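Local coordinates for putative alpha/beta hydrolase fold protein (PDB 5A62) that probably works as a hydrolase of the alpha/beta hydrolase fold, most likely a carboxylesterase that cleaves ester bonds, at residues Gly33-Ile38 against Gly60-Asn65; Ala151-Lys156 against Val179-Ser184. All blocks are in the same frame, centred on the assembly; numbering follows the deposited sequence.

Interaction 1: Gly33-Ile38 against Gly60-Asn65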
loop_
_atom_site.group_PDB
_atom_site.type_symbol
_atom_site.label_atom_id
_atom_site.label_comp_id
_atom_site.label_asym_id
_atom_site.label_seq_id
_atom_site.Cartn_x
_atom_site.Cartn_y
_atom_site.Cartn_z
ATOM N N GLY A 33 13.677 7.685 -1.944
ATOM C CA GLY A 33 15.044 7.442 -2.328
ATOM C C GLY A 33 15.961 8.561 -1.897
ATOM O O GLY A 33 17.167 8.468 -2.146
ATOM N N GLY A 34 15.438 9.590 -1.266
ATOM C CA GLY A 34 16.266 10.701 -0.746
ATOM C C GLY A 34 16.521 10.536 0.726
ATOM O O GLY A 34 16.182 9.544 1.373
ATOM N N ASN A 35 17.170 11.543 1.295
ATOM C CA ASN A 35 17.531 11.605 2.683
ATOM C C ASN A 35 18.103 12.982 2.902
ATOM O O ASN A 35 18.060 13.840 2.018
ATOM C CB ASN A 35 18.419 10.466 3.047
ATOM C CG ASN A 35 19.597 10.383 2.167
ATOM O OD1 ASN A 35 20.341 11.372 2.024
ATOM N ND2 ASN A 35 19.770 9.262 1.496
ATOM N N ILE A 36 18.603 13.247 4.120
ATOM C CA ILE A 36 19.023 14.627 4.446
ATOM C C ILE A 36 20.230 15.024 3.615
ATOM O O ILE A 36 20.444 16.210 3.384
ATOM C CB ILE A 36 19.323 14.761 5.909
ATOM C CG1 ILE A 36 18.019 14.733 6.678
ATOM C CG2 ILE A 36 20.106 16.042 6.206
ATOM C CD1 ILE A 36 18.151 14.460 8.124
ATOM N N LEU A 37 20.973 14.066 3.082
ATOM C CA LEU A 37 22.101 14.416 2.196
ATOM C C LEU A 37 21.678 15.186 0.969
ATOM O O LEU A 37 22.483 15.933 0.383
ATOM C CB LEU A 37 22.940 13.194 1.855
ATOM C CG LEU A 37 23.358 12.335 3.077
ATOM C CD1 LEU A 37 24.115 11.085 2.646
ATOM C CD2 LEU A 37 24.049 13.159 4.132
ATOM N N ILE A 38 20.431 15.057 0.521
ATOM C CA ILE A 38 19.976 15.741 -0.679
ATOM C C ILE A 38 19.827 17.217 -0.420
ATOM O O ILE A 38 19.735 17.972 -1.371
ATOM C CB ILE A 38 18.648 15.112 -1.181
ATOM C CG1 ILE A 38 18.554 15.162 -2.710
ATOM C CG2 ILE A 38 17.419 15.720 -0.539
ATOM C CD1 ILE A 38 17.322 14.476 -3.281
ATOM N N GLY A 60 12.709 4.004 6.763
ATOM C CA GLY A 60 13.479 3.141 5.898
ATOM C C GLY A 60 14.467 3.823 4.979
ATOM O O GLY A 60 15.055 3.196 4.045
ATOM N N HIS A 61 14.664 5.138 5.150
ATOM C CA HIS A 61 15.569 5.914 4.343
ATOM C C HIS A 61 16.759 6.326 5.231
ATOM O O HIS A 61 16.609 6.928 6.278
ATOM C CB HIS A 61 14.892 7.156 3.804
ATOM C CG HIS A 61 13.932 6.855 2.692
ATOM N ND1 HIS A 61 12.806 6.067 2.813
ATOM C CD2 HIS A 61 14.003 7.208 1.392
ATOM C CE1 HIS A 61 12.217 5.977 1.624
ATOM N NE2 HIS A 61 12.924 6.650 0.744
ATOM N N HIS A 62 17.962 5.885 4.811
ATOM C CA HIS A 62 19.262 6.249 5.441
ATOM C C HIS A 62 19.210 5.854 6.899
ATOM O O HIS A 62 19.152 4.658 7.218
ATOM C CB HIS A 62 19.591 7.704 5.138
ATOM C CG HIS A 62 20.988 8.144 5.431
ATOM N ND1 HIS A 62 22.062 7.315 5.642
ATOM C CD2 HIS A 62 21.429 9.398 5.555
ATOM C CE1 HIS A 62 23.149 8.076 5.847
ATOM N NE2 HIS A 62 22.794 9.326 5.794
ATOM N N ARG A 63 19.199 6.818 7.793
ATOM C CA ARG A 63 19.318 6.552 9.246
ATOM C C ARG A 63 18.057 6.224 9.925
ATOM O O ARG A 63 18.109 5.785 11.088
ATOM C CB ARG A 63 20.039 7.715 9.936
ATOM C CG ARG A 63 21.487 7.795 9.478
ATOM C CD ARG A 63 22.124 9.150 9.703
ATOM N NE ARG A 63 21.629 10.163 8.758
ATOM C CZ ARG A 63 22.240 11.277 8.426
ATOM N NH1 ARG A 63 23.427 11.561 8.976
ATOM N NH2 ARG A 63 21.737 12.078 7.529
ATOM N N THR A 64 16.903 6.359 9.307
ATOM C CA THR A 64 15.618 5.969 9.878
ATOM C C THR A 64 15.245 4.541 9.520
ATOM O O THR A 64 15.347 4.153 8.381
ATOM C CB THR A 64 14.522 6.950 9.451
ATOM O OG1 THR A 64 14.873 8.263 9.904
ATOM C CG2 THR A 64 13.154 6.557 10.013
ATOM N N ASN A 65 14.852 3.784 10.494
ATOM C CA ASN A 65 14.409 2.422 10.389
ATOM C C ASN A 65 12.965 2.292 9.984
ATOM O O ASN A 65 12.348 3.276 9.575
ATOM C CB ASN A 65 14.689 1.697 11.678
ATOM C CG ASN A 65 13.759 2.126 12.762
ATOM O OD1 ASN A 65 13.168 3.171 12.714
ATOM N ND2 ASN A 65 13.542 1.242 13.731
#
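This is a buried loop-to-loop contact at the C-terminal ends of the central strands: G33-I38 follows strand 25-29 and G60-N65 follows strand 52-56, and those two strands lie side by side and parallel. The evidence begins with one straight hydrogen bond. G33 N donates to H61 NE2 over 3.0 Å at an N-H...acceptor angle of 171°, and the donor lies 2° out of the imidazole plane, so the N-H meets NE2 in the plane of the ring. Beside it, G34 O approaches the same ring edge, 3.2 Å from H61 CD2. H61 CG lies anti to its own carbonyl carbon, and the ring is held at its other nitrogen, where ND1 bonds to R59 O.

The second half is side-chain packing along the type II' turn from H61 to T64. N35 CB meets H62 CB at 3.7 Å, with amide and ring crossing obliquely, planes 50° apart. That amide is fixed by an Asx turn: L37 N donates to N35 OD1 over 3.0 Å, onto a carbonyl lone pair. R63, bent at its third torsion, brings NH2 to 4.0 Å from I36 CB, which comes near the plane of the guanidinium edge. E57 links the same two residues through its carboxylate, forming a salt bridge to R63 and accepting from I36 N.

In alpha/beta hydrolases the loop equivalent to G33-I38 usually contributes to the oxyanion hole; G33 N itself, however, is taken up by H61. Since NE2 accepts while ND1 faces a carbonyl, H61 is most likely the neutral tautomer protonated on ND1.

Interaction 2: Ala151-Lys156 against Val179-Ser184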
loop_
_atom_site.group_PDB
_atom_site.type_symbol
_atom_site.label_atom_id
_atom_site.label_comp_id
_atom_site.label_asym_id
_atom_site.label_seq_id
_atom_site.Cartn_x
_atom_site.Cartn_y
_atom_site.Cartn_z
ATOM N N ALA A 151 22.204 -1.490 -7.687
ATOM C CA ALA A 151 21.790 -1.833 -9.037
ATOM C C ALA A 151 20.645 -1.007 -9.530
ATOM O O ALA A 151 20.649 -0.508 -10.657
ATOM C CB ALA A 151 21.444 -3.293 -9.158
ATOM N N LEU A 152 19.681 -0.762 -8.646
ATOM C CA LEU A 152 18.584 0.059 -9.046
ATOM C C LEU A 152 19.067 1.466 -9.438
ATOM O O LEU A 152 18.618 2.031 -10.456
ATOM C CB LEU A 152 17.489 0.100 -7.988
ATOM C CG LEU A 152 16.337 1.063 -8.261
ATOM C CD1 LEU A 152 15.638 0.793 -9.564
ATOM C CD2 LEU A 152 15.329 1.004 -7.114
ATOM N N ALA A 153 19.952 2.053 -8.663
ATOM C CA ALA A 153 20.447 3.356 -9.038
ATOM C C ALA A 153 21.101 3.333 -10.424
ATOM O O ALA A 153 20.918 4.243 -11.204
ATOM C CB ALA A 153 21.440 3.898 -8.014
ATOM N N GLU A 154 21.901 2.289 -10.656
ATOM C CA GLU A 154 22.542 2.210 -11.977
ATOM C C GLU A 154 21.573 2.118 -13.108
ATOM O O GLU A 154 21.710 2.781 -14.138
ATOM C CB GLU A 154 23.480 1.040 -11.997
ATOM C CG GLU A 154 24.677 1.188 -11.112
ATOM C CD GLU A 154 25.521 2.448 -11.326
ATOM O OE1 GLU A 154 25.727 2.955 -12.470
ATOM O OE2 GLU A 154 25.924 2.954 -10.267
ATOM N N HIS A 155 20.485 1.376 -12.890
ATOM C CA HIS A 155 19.434 1.325 -13.917
ATOM C C HIS A 155 18.694 2.613 -14.110
ATOM O O HIS A 155 18.316 2.941 -15.260
ATOM C CB HIS A 155 18.451 0.188 -13.602
ATOM C CG HIS A 155 19.005 -1.161 -13.882
ATOM N ND1 HIS A 155 18.964 -1.720 -15.149
ATOM C CD2 HIS A 155 19.532 -2.090 -13.066
ATOM C CE1 HIS A 155 19.539 -2.909 -15.092
ATOM N NE2 HIS A 155 19.889 -3.165 -13.847
ATOM N N LYS A 156 18.479 3.361 -13.040
ATOM C CA LYS A 156 17.823 4.671 -13.125
ATOM C C LYS A 156 18.709 5.689 -13.873
ATOM O O LYS A 156 18.195 6.521 -14.583
ATOM C CB LYS A 156 17.468 5.201 -11.775
ATOM C CG LYS A 156 16.329 4.395 -11.161
ATOM C CD LYS A 156 15.940 4.937 -9.808
ATOM C CE LYS A 156 15.218 6.245 -9.871
ATOM N NZ LYS A 156 13.818 5.951 -10.317
ATOM N N VAL A 179 23.160 9.592 -2.617
ATOM C CA VAL A 179 21.939 9.802 -1.840
ATOM C C VAL A 179 21.072 8.513 -1.913
ATOM O O VAL A 179 20.704 7.926 -0.903
ATOM C CB VAL A 179 21.172 10.985 -2.354
ATOM C CG1 VAL A 179 19.727 11.044 -1.800
ATOM C CG2 VAL A 179 21.946 12.290 -2.109
ATOM N N PHE A 180 20.777 8.089 -3.135
ATOM C CA PHE A 180 19.792 7.022 -3.361
ATOM C C PHE A 180 20.178 5.743 -2.691
ATOM O O PHE A 180 19.355 5.000 -2.142
ATOM C CB PHE A 180 19.577 6.855 -4.865
ATOM C CG PHE A 180 18.433 5.970 -5.236
ATOM C CD1 PHE A 180 17.146 6.514 -5.341
ATOM C CD2 PHE A 180 18.616 4.619 -5.454
ATOM C CE1 PHE A 180 16.094 5.689 -5.735
ATOM C CE2 PHE A 180 17.577 3.813 -5.830
ATOM C CZ PHE A 180 16.338 4.348 -5.903
ATOM N N THR A 181 21.474 5.400 -2.738
ATOM C CA THR A 181 21.913 4.108 -2.278
ATOM C C THR A 181 21.973 4.010 -0.734
ATOM O O THR A 181 22.230 2.932 -0.225
ATOM C CB THR A 181 23.230 3.670 -2.928
ATOM O OG1 THR A 181 24.240 4.575 -2.519
ATOM C CG2 THR A 181 23.067 3.583 -4.398
ATOM N N LYS A 182 21.594 5.073 -0.019
ATOM C CA LYS A 182 21.379 4.972 1.418
ATOM C C LYS A 182 19.949 4.462 1.746
ATOM O O LYS A 182 19.664 4.245 2.933
ATOM C CB LYS A 182 21.535 6.315 2.113
ATOM C CG LYS A 182 22.756 7.127 1.880
ATOM C CD LYS A 182 23.940 6.397 2.322
ATOM C CE LYS A 182 25.085 7.408 2.551
ATOM N NZ LYS A 182 25.742 7.572 1.288
ATOM N N THR A 183 19.123 4.291 0.736
ATOM C CA THR A 183 17.768 3.878 0.985
ATOM C C THR A 183 17.760 2.371 1.168
ATOM O O THR A 183 18.325 1.632 0.357
ATOM C CB THR A 183 16.937 4.248 -0.243
ATOM O OG1 THR A 183 17.103 5.643 -0.591
ATOM C CG2 THR A 183 15.429 4.030 0.066
ATOM N N SER A 184 17.091 1.863 2.186
ATOM C CA SER A 184 16.895 0.453 2.306
ATOM C C SER A 184 15.939 -0.081 1.275
ATOM O O SER A 184 15.054 0.649 0.833
ATOM C CB SER A 184 16.447 0.062 3.697
ATOM O OG SER A 184 15.095 0.441 3.962
#
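The ring of F180, at the end of helix 170-180, carries most of the contact with helix 149-157, burying more area than any other of the five touching residues. Its CG is anti to the backbone N (chi1 -170°), which sends the ring toward the other helix; chi2 of 87° then sets how it is turned about its own axis, so that L152 meets an edge. The CD2 of L152 lies in the ring plane, 3.7 Å from F180 CZ, and the two side chains cross at about a right angle. A153, the residue whose CA is nearest that of F180, meets the ring nearer its CB end, approaching obliquely, with CB 3.9 Å from F180 CD2. The same methyl lies 4.0 Å from T181 CG2, so it touches two consecutive residues. K156 comes one helical turn beyond L152; its chain also crosses the ring at about a right angle, and its CD approaches F180 CZ obliquely at 4.0 Å.

F180 is fixed from its backbone side by a type I turn. F180 O takes two bonds from T183, from N at 3.0 Å and from OG1 at 2.8 Å, the hydroxyl lying 29° out of the carbonyl plane. T181 OG1 bonds to R177 O, while its methyl branch meets A153. F176 meets the F180 ring in turn, while helix 136-147 covers L152.

These helices belong to the insertion between strands 116-122 and 212-218, where the family carries its cap. With no hydrogen bond across the pair, cohesion here rests on apolar burial round one aromatic ring, to which K156 contributes an aliphatic methylene; the charged pairing nearby, E154 with R177, lies outside this apolar contact.

Interactions 1 and 2 lie 12 Å apart between centres, on the same side of the chain's centre, and are joined directly by the turn that closes helix 170-180. G60 O lies 2.8 Å from S184 OG and H62 N lies 3.0 Å from K182 O, both probable hydrogen bonds, so the G60-N65 loop holds the cap segment V179-S184 at two places. N35 ND2 adds a weak bond to V179 O at 2.9 Å. The helix pair of interaction 2 is thereby tied to the core loops of interaction 1. The chain also carries a GxSxG pattern fitting a nucleophile elbow, and this core-to-cap seam is where alpha/beta hydrolases usually form their substrate pocket.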